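Glycoside Hydrolase (Bacteroides uniformis, PDB 5T99) probably hydrolyses galactosidic linkages in the breakdown of agarose as a family 2 glycoside hydrolase, and binds d-galacto-isofagomine in its pocket. Local coordinates at residues 31-36 and 56-61; 89-94 and 146-151. All coordinates share one frame; numbering follows the deposited sequence.

Contact 1. Residues 31-36 and 56-61; sequences NENWRF and KLNLPH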
ATOM      1  N   ASN A  31       8.047  19.687   5.807  1.00 24.18           N
ATOM      2  CA  ASN A  31       6.816  19.285   6.494  1.00 23.98           C
ATOM      3  C   ASN A  31       6.527  20.040   7.788  1.00 25.24           C
ATOM      4  O   ASN A  31       5.388  20.039   8.261  1.00 25.88           O
ATOM      5  CB  ASN A  31       6.880  17.793   6.856  1.00 22.93           C
ATOM      6  CG  ASN A  31       6.688  16.878   5.665  1.00 22.31           C
ATOM      7  OD1 ASN A  31       6.326  17.304   4.574  1.00 22.62           O
ATOM      8  ND2 ASN A  31       6.919  15.601   5.879  1.00 21.72           N
ATOM      9  N   GLU A  32       7.547  20.647   8.382  1.00 25.97           N
ATOM     10  CA  GLU A  32       7.419  21.164   9.733  1.00 26.54           C
ATOM     11  C   GLU A  32       6.823  22.567   9.712  1.00 26.41           C
ATOM     12  O   GLU A  32       7.072  23.348   8.786  1.00 26.57           O
ATOM     13  CB  GLU A  32       8.776  21.159  10.461  1.00 27.55           C
ATOM     14  CG  GLU A  32       9.273  19.773  10.879  1.00 28.16           C
ATOM     15  CD  GLU A  32       9.651  18.882   9.698  1.00 29.31           C
ATOM     16  OE1 GLU A  32       9.166  17.730   9.650  1.00 29.16           O
ATOM     17  OE2 GLU A  32      10.415  19.342   8.806  1.00 29.35           O
ATOM     18  N   ASN A  33       6.025  22.856  10.740  1.00 26.11           N
ATOM     19  CA  ASN A  33       5.556  24.210  11.076  1.00 25.92           C
ATOM     20  C   ASN A  33       4.609  24.830  10.048  1.00 24.60           C
ATOM     21  O   ASN A  33       4.906  25.869   9.470  1.00 23.47           O
ATOM     22  CB  ASN A  33       6.741  25.148  11.379  1.00 27.09           C
ATOM     23  CG  ASN A  33       7.633  24.622  12.497  1.00 27.20           C
ATOM     24  OD1 ASN A  33       7.160  24.279  13.574  1.00 27.51           O
ATOM     25  ND2 ASN A  33       8.927  24.558  12.237  1.00 27.16           N
ATOM     26  N   TRP A  34       3.467  24.179   9.848  1.00 24.17           N
ATOM     27  CA  TRP A  34       2.384  24.729   9.050  1.00 25.67           C
ATOM     28  C   TRP A  34       1.228  25.194   9.934  1.00 26.88           C
ATOM     29  O   TRP A  34       1.125  24.816  11.108  1.00 26.85           O
ATOM     30  CB  TRP A  34       1.852  23.694   8.046  1.00 25.28           C
ATOM     31  CG  TRP A  34       2.792  23.358   6.940  1.00 24.89           C
ATOM     32  CD1 TRP A  34       3.907  22.576   7.024  1.00 24.75           C
ATOM     33  CD2 TRP A  34       2.684  23.756   5.566  1.00 24.87           C
ATOM     34  NE1 TRP A  34       4.512  22.474   5.790  1.00 24.57           N
ATOM     35  CE2 TRP A  34       3.786  23.193   4.878  1.00 24.35           C
ATOM     36  CE3 TRP A  34       1.777  24.550   4.854  1.00 24.20           C
ATOM     37  CZ2 TRP A  34       3.998  23.389   3.513  1.00 24.38           C
ATOM     38  CZ3 TRP A  34       1.994  24.751   3.494  1.00 24.98           C
ATOM     39  CH2 TRP A  34       3.096  24.169   2.838  1.00 24.49           C
ATOM     40  N   ARG A  35       0.364  26.010   9.332  1.00 28.08           N
ATOM     41  CA  ARG A  35      -0.941  26.381   9.883  1.00 29.38           C
ATOM     42  C   ARG A  35      -2.039  25.739   9.032  1.00 30.46           C
ATOM     43  O   ARG A  35      -1.941  25.749   7.789  1.00 30.51           O
ATOM     44  CB  ARG A  35      -1.109  27.894   9.849  1.00 30.03           C
ATOM     45  CG  ARG A  35      -0.032  28.657  10.606  1.00 30.57           C
ATOM     46  CD  ARG A  35      -0.191  28.462  12.098  1.00 30.43           C
ATOM     47  NE  ARG A  35       0.599  29.454  12.819  1.00 31.33           N
ATOM     48  CZ  ARG A  35       0.285  30.015  13.992  1.00 31.42           C
ATOM     49  NH1 ARG A  35      -0.849  29.722  14.644  1.00 30.74           N
ATOM     50  NH2 ARG A  35       1.128  30.901  14.525  1.00 31.17           N
ATOM     51  N   PHE A  36      -3.064  25.189   9.693  1.00 30.72           N
ATOM     52  CA  PHE A  36      -4.211  24.548   9.026  1.00 30.96           C
ATOM     53  C   PHE A  36      -5.546  25.142   9.496  1.00 31.47           C
ATOM     54  O   PHE A  36      -5.718  25.473  10.672  1.00 29.98           O
ATOM     55  CB  PHE A  36      -4.204  23.027   9.265  1.00 30.60           C
ATOM     56  CG  PHE A  36      -5.450  22.310   8.773  1.00 30.74           C
ATOM     57  CD1 PHE A  36      -5.718  22.197   7.405  1.00 30.44           C
ATOM     58  CD2 PHE A  36      -6.350  21.738   9.675  1.00 30.45           C
ATOM     59  CE1 PHE A  36      -6.852  21.540   6.948  1.00 29.97           C
ATOM     60  CE2 PHE A  36      -7.488  21.078   9.225  1.00 30.39           C
ATOM     61  CZ  PHE A  36      -7.737  20.976   7.859  1.00 30.80           C
ATOM     62  N   LYS A  56      -1.828  24.512  14.684  1.00 34.58           N
ATOM     63  CA  LYS A  56      -0.434  24.264  14.300  1.00 34.56           C
ATOM     64  C   LYS A  56      -0.160  22.766  14.217  1.00 33.46           C
ATOM     65  O   LYS A  56      -0.464  22.012  15.149  1.00 31.54           O
ATOM     66  CB  LYS A  56       0.523  24.935  15.288  1.00 35.91           C
ATOM     67  CG  LYS A  56       0.713  26.415  14.998  1.00 38.01           C
ATOM     68  CD  LYS A  56       1.533  27.113  16.063  1.00 39.49           C
ATOM     69  CE  LYS A  56       0.710  27.361  17.319  1.00 40.55           C
ATOM     70  NZ  LYS A  56       1.458  28.217  18.278  1.00 41.26           N
ATOM     71  N   LEU A  57       0.426  22.350  13.097  1.00 33.23           N
ATOM     72  CA  LEU A  57       0.693  20.941  12.832  1.00 33.12           C
ATOM     73  C   LEU A  57       1.839  20.747  11.846  1.00 31.41           C
ATOM     74  O   LEU A  57       2.212  21.674  11.113  1.00 31.94           O
ATOM     75  CB  LEU A  57      -0.583  20.218  12.358  1.00 35.29           C
ATOM     76  CG  LEU A  57      -1.279  20.529  11.017  1.00 38.38           C
ATOM     77  CD1 LEU A  57      -1.205  21.996  10.627  1.00 41.32           C
ATOM     78  CD2 LEU A  57      -0.756  19.693   9.862  1.00 39.83           C
ATOM     79  N   ASN A  58       2.409  19.539  11.869  1.00 29.07           N
ATOM     80  CA  ASN A  58       3.376  19.085  10.863  1.00 27.39           C
ATOM     81  C   ASN A  58       2.698  18.135   9.866  1.00 26.07           C
ATOM     82  O   ASN A  58       1.847  17.332  10.236  1.00 24.51           O
ATOM     83  CB  ASN A  58       4.563  18.372  11.518  1.00 26.34           C
ATOM     84  CG  ASN A  58       5.330  19.258  12.485  1.00 26.62           C
ATOM     85  OD1 ASN A  58       5.267  20.496  12.432  1.00 25.45           O
ATOM     86  ND2 ASN A  58       6.075  18.621  13.379  1.00 26.39           N
ATOM     87  N   LEU A  59       3.103  18.243   8.602  1.00 25.08           N
ATOM     88  CA  LEU A  59       2.636  17.360   7.536  1.00 23.93           C
ATOM     89  C   LEU A  59       3.464  16.072   7.625  1.00 23.26           C
ATOM     90  O   LEU A  59       4.526  16.092   8.247  1.00 22.20           O
ATOM     91  CB  LEU A  59       2.828  18.038   6.170  1.00 23.24           C
ATOM     92  CG  LEU A  59       2.231  19.438   6.009  1.00 22.80           C
ATOM     93  CD1 LEU A  59       2.540  19.984   4.629  1.00 22.55           C
ATOM     94  CD2 LEU A  59       0.732  19.417   6.261  1.00 23.37           C
ATOM     95  N   PRO A  60       3.018  14.962   7.031  1.00 22.56           N
ATOM     96  CA  PRO A  60       1.747  14.841   6.289  1.00 22.74           C
ATOM     97  C   PRO A  60       0.518  14.812   7.193  1.00 22.49           C
ATOM     98  O   PRO A  60       0.629  14.484   8.372  1.00 22.36           O
ATOM     99  CB  PRO A  60       1.904  13.508   5.555  1.00 22.34           C
ATOM    100  CG  PRO A  60       2.831  12.708   6.411  1.00 22.16           C
ATOM    101  CD  PRO A  60       3.659  13.653   7.240  1.00 21.78           C
ATOM    102  N   HIS A  61      -0.636  15.142   6.621  1.00 22.84           N
ATOM    103  CA  HIS A  61      -1.875  15.372   7.385  1.00 23.12           C
ATOM    104  C   HIS A  61      -3.129  14.980   6.585  1.00 22.13           C
ATOM    105  O   HIS A  61      -3.339  15.451   5.457  1.00 21.14           O
ATOM    106  CB  HIS A  61      -1.938  16.859   7.785  1.00 23.65           C
ATOM    107  CG  HIS A  61      -3.214  17.272   8.458  1.00 24.50           C
ATOM    108  ND1 HIS A  61      -3.637  16.736   9.657  1.00 25.49           N
ATOM    109  CD2 HIS A  61      -4.133  18.206   8.123  1.00 24.95           C
ATOM    110  CE1 HIS A  61      -4.772  17.307  10.016  1.00 26.24           C
ATOM    111  NE2 HIS A  61      -5.098  18.199   9.097  1.00 26.61           N
TER
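Leu59 carries its side chain from the backbone of Asn31 to the indole of Trp34. Its CB lies 3.9 Å from Asn31 O, the acceptor for Leu59 N. One bond further, CG approaches Trp34 CD1 at 3.7 Å. The chain is extended there, CD1 being anti to CA (chi2 178°), which carries CD1 over one indole face, 3.5 Å from the centroid of the five-membered ring: a CH-pi contact. Indole NE1 donates to Phe30 O, which, with Leu59 over the face, restricts the turn of the ring. With Trp34 replaced by an alanine, Leu59 CD1 would probably lose the flat surface it lies on, and Phe30 O the indole donor. Trp34 and Leu57 exchange both backbone hydrogen bonds. Beyond this pair Asn58 takes over with its side chain: Asn33 N donates to Asn58 OD1 at 3.0 Å, almost straight at 175°. On the sheet face opposite Trp34, the Lys56 aliphatic chain runs beside Arg35, its CG 3.4 Å above the guanidinium plane, while Arg35 NH1 is hydrogen-bonded to Trp54 O. Leu57 CD1 meets Phe36 CB at 3.5 Å. Past the cis bond before Pro60, the chain brings the edge of His61 to the face of Phe36, centroids 4.8 Å apart and planes at 69°. This antiparallel pairing, with 55-57 as an outermost strand, belongs to the beta-sandwich sugar-binding domain of glycosyl hydrolase family 2.

Contact 2. Residues 89-94 and 146-151; sequences RKTFIG and ENVLAV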
ATOM      1  N   ARG A  89      -1.087  27.073   5.408  1.00 23.26           N
ATOM      2  CA  ARG A  89      -0.163  28.188   5.240  1.00 23.85           C
ATOM      3  C   ARG A  89       1.104  27.889   6.002  1.00 23.82           C
ATOM      4  O   ARG A  89       1.042  27.358   7.099  1.00 23.69           O
ATOM      5  CB  ARG A  89      -0.761  29.481   5.797  1.00 24.68           C
ATOM      6  CG  ARG A  89      -1.845  30.123   4.943  1.00 25.58           C
ATOM      7  CD  ARG A  89      -2.469  31.303   5.692  1.00 26.24           C
ATOM      8  NE  ARG A  89      -1.499  32.371   5.984  1.00 26.34           N
ATOM      9  CZ  ARG A  89      -1.202  33.403   5.191  1.00 26.73           C
ATOM     10  NH1 ARG A  89      -1.764  33.560   3.997  1.00 27.69           N
ATOM     11  NH2 ARG A  89      -0.311  34.296   5.595  1.00 27.56           N
ATOM     12  N   LYS A  90       2.244  28.229   5.415  1.00 25.10           N
ATOM     13  CA  LYS A  90       3.529  28.154   6.098  1.00 25.45           C
ATOM     14  C   LYS A  90       4.276  29.452   5.848  1.00 24.99           C
ATOM     15  O   LYS A  90       4.355  29.909   4.715  1.00 23.79           O
ATOM     16  CB  LYS A  90       4.351  26.966   5.604  1.00 26.43           C
ATOM     17  CG  LYS A  90       5.732  26.866   6.241  1.00 27.19           C
ATOM     18  CD  LYS A  90       6.393  25.518   6.001  1.00 28.38           C
ATOM     19  CE  LYS A  90       7.806  25.482   6.579  1.00 28.29           C
ATOM     20  NZ  LYS A  90       8.481  24.160   6.435  1.00 29.02           N
ATOM     21  N   THR A  91       4.820  30.027   6.920  1.00 25.72           N
ATOM     22  CA  THR A  91       5.502  31.318   6.876  1.00 26.80           C
ATOM     23  C   THR A  91       6.966  31.062   7.220  1.00 27.10           C
ATOM     24  O   THR A  91       7.249  30.402   8.222  1.00 28.49           O
ATOM     25  CB  THR A  91       4.855  32.320   7.871  1.00 26.82           C
ATOM     26  OG1 THR A  91       3.460  32.454   7.571  1.00 26.87           O
ATOM     27  CG2 THR A  91       5.501  33.697   7.804  1.00 26.57           C
ATOM     28  N   PHE A  92       7.884  31.566   6.397  1.00 26.93           N
ATOM     29  CA  PHE A  92       9.307  31.238   6.536  1.00 28.18           C
ATOM     30  C   PHE A  92      10.212  32.353   6.022  1.00 29.07           C
ATOM     31  O   PHE A  92       9.881  33.030   5.047  1.00 27.24           O
ATOM     32  CB  PHE A  92       9.635  29.907   5.815  1.00 27.79           C
ATOM     33  CG  PHE A  92       9.363  29.918   4.325  1.00 27.60           C
ATOM     34  CD1 PHE A  92      10.390  30.151   3.415  1.00 27.14           C
ATOM     35  CD2 PHE A  92       8.076  29.711   3.833  1.00 27.68           C
ATOM     36  CE1 PHE A  92      10.138  30.173   2.049  1.00 27.39           C
ATOM     37  CE2 PHE A  92       7.820  29.728   2.467  1.00 27.25           C
ATOM     38  CZ  PHE A  92       8.853  29.953   1.573  1.00 27.13           C
ATOM     39  N   ILE A  93      11.358  32.524   6.688  1.00 31.63           N
ATOM     40  CA  ILE A  93      12.392  33.464   6.251  1.00 32.84           C
ATOM     41  C   ILE A  93      13.105  32.878   5.031  1.00 32.08           C
ATOM     42  O   ILE A  93      13.453  31.697   5.013  1.00 31.60           O
ATOM     43  CB  ILE A  93      13.459  33.732   7.349  1.00 35.09           C
ATOM     44  CG1 ILE A  93      12.841  34.348   8.613  1.00 36.51           C
ATOM     45  CG2 ILE A  93      14.583  34.635   6.823  1.00 35.46           C
ATOM     46  CD1 ILE A  93      12.396  35.788   8.459  1.00 38.14           C
ATOM     47  N   GLY A  94      13.325  33.709   4.021  1.00 30.82           N
ATOM     48  CA  GLY A  94      14.223  33.359   2.934  1.00 31.48           C
ATOM     49  C   GLY A  94      15.652  33.251   3.428  1.00 31.55           C
ATOM     50  O   GLY A  94      16.342  34.255   3.612  1.00 31.75           O
ATOM     51  N   GLU A 146      10.105  37.729   5.268  1.00 36.86           N
ATOM     52  CA  GLU A 146       9.130  36.657   5.435  1.00 34.91           C
ATOM     53  C   GLU A 146       8.500  36.265   4.100  1.00 32.84           C
ATOM     54  O   GLU A 146       8.329  37.104   3.216  1.00 32.73           O
ATOM     55  CB  GLU A 146       8.060  37.055   6.455  1.00 35.60           C
ATOM     56  CG  GLU A 146       8.570  37.060   7.895  1.00 36.25           C
ATOM     57  CD  GLU A 146       8.896  35.671   8.436  1.00 37.70           C
ATOM     58  OE1 GLU A 146       8.574  34.657   7.781  1.00 38.81           O
ATOM     59  OE2 GLU A 146       9.480  35.581   9.533  1.00 37.42           O
ATOM     60  N   ASN A 147       8.193  34.973   3.968  1.00 30.43           N
ATOM     61  CA  ASN A 147       7.521  34.404   2.799  1.00 28.59           C
ATOM     62  C   ASN A 147       6.349  33.570   3.277  1.00 27.85           C
ATOM     63  O   ASN A 147       6.394  33.023   4.367  1.00 27.88           O
ATOM     64  CB  ASN A 147       8.458  33.500   1.990  1.00 27.99           C
ATOM     65  CG  ASN A 147       9.642  34.241   1.418  1.00 27.11           C
ATOM     66  OD1 ASN A 147       9.653  34.600   0.237  1.00 27.42           O
ATOM     67  ND2 ASN A 147      10.648  34.476   2.244  1.00 26.61           N
ATOM     68  N   VAL A 148       5.318  33.456   2.446  1.00 27.83           N
ATOM     69  CA  VAL A 148       4.097  32.735   2.796  1.00 27.33           C
ATOM     70  C   VAL A 148       3.689  31.807   1.651  1.00 26.82           C
ATOM     71  O   VAL A 148       3.250  32.255   0.579  1.00 26.49           O
ATOM     72  CB  VAL A 148       2.947  33.720   3.135  1.00 28.10           C
ATOM     73  CG1 VAL A 148       1.636  32.987   3.389  1.00 28.35           C
ATOM     74  CG2 VAL A 148       3.307  34.575   4.352  1.00 28.62           C
ATOM     75  N   LEU A 149       3.827  30.512   1.904  1.00 25.55           N
ATOM     76  CA  LEU A 149       3.324  29.488   1.017  1.00 25.57           C
ATOM     77  C   LEU A 149       1.929  29.090   1.495  1.00 25.45           C
ATOM     78  O   LEU A 149       1.769  28.671   2.651  1.00 23.82           O
ATOM     79  CB  LEU A 149       4.261  28.271   1.029  1.00 26.05           C
ATOM     80  CG  LEU A 149       3.930  27.112   0.087  1.00 25.03           C
ATOM     81  CD1 LEU A 149       3.839  27.598  -1.348  1.00 24.61           C
ATOM     82  CD2 LEU A 149       4.970  26.011   0.245  1.00 25.36           C
ATOM     83  N   ALA A 150       0.941  29.222   0.601  1.00 24.83           N
ATOM     84  CA  ALA A 150      -0.461  28.917   0.896  1.00 24.73           C
ATOM     85  C   ALA A 150      -0.979  27.851  -0.051  1.00 23.36           C
ATOM     86  O   ALA A 150      -0.777  27.951  -1.251  1.00 22.82           O
ATOM     87  CB  ALA A 150      -1.316  30.167   0.763  1.00 25.15           C
ATOM     88  N   VAL A 151      -1.661  26.852   0.499  1.00 22.42           N
ATOM     89  CA  VAL A 151      -2.263  25.777  -0.280  1.00 22.43           C
ATOM     90  C   VAL A 151      -3.733  25.724   0.084  1.00 22.93           C
ATOM     91  O   VAL A 151      -4.079  25.665   1.269  1.00 23.61           O
ATOM     92  CB  VAL A 151      -1.604  24.404   0.006  1.00 21.90           C
ATOM     93  CG1 VAL A 151      -2.301  23.289  -0.758  1.00 21.64           C
ATOM     94  CG2 VAL A 151      -0.123  24.435  -0.356  1.00 22.27           C
TER
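The Phe92 ring has Asn147 CB over one face, 3.7 Å from its centroid in a CH-pi contact, and Leu149 CB near its plane at the edge, 4.1 Å from Phe92 CE2. Phe30 meets the same ring edge-to-face. Phe92 CG sits between its own backbone N and carbonyl carbon (chi1 61°), and this turns the ring across the neighbouring strand, its plane only 20° from that of the Asn147 amide. The guanidinium of Arg89 has Val148 CG1 over one face, 3.1 Å above the plane, while its polar ends are held elsewhere: NE by a salt bridge to Asp51, NH1 by the carbonyls of Ala44 and Ala46. Strands 89-93 and 146-151 are central neighbours in an antiparallel sheet of the family 2 sugar-binding domain, their axes 4.5 Å apart at closest approach and at 153°. Lys90 and Leu149 form one hydrogen-bonded pair, with Lys90 N to Leu149 O at 2.8 Å. Phe92 and Asn147 form the other, where Phe92 O is gripped twice, by Asn147 N at 2.8 Å and by Asn147 ND2 at 3.2 Å, from opposite faces of the carbonyl plane. The amide is fixed further because Asn147 OD1 accepts from Lys142 N and Asn119 ND2. On the Arg89 side of the sheet, Glu146 folds back across Thr91, its OE1 3.2 Å from Thr91 CG2.

Both contacts belong to one six-stranded antiparallel sheet, whose order 55-57, 34-38, 86-93, 146-153, 114-118, 121-126 places contact 1 at an outer edge and contact 2 in the interior. Their centres are about 12 Å apart. Strands 34-38 and 86-93 join them directly: Arg35 N lies 2.7 Å from Arg89 O, a probable hydrogen bond, and Lys90 NZ donates to Glu32 O. Both segments of contact 1 precede those of contact 2 in the sequence, so neither contact is nested in the other. All four segments belong to the family 2 sugar-binding region; none of their residues lines the d-galacto-isofagomine pocket, although Arg161 of the same region does.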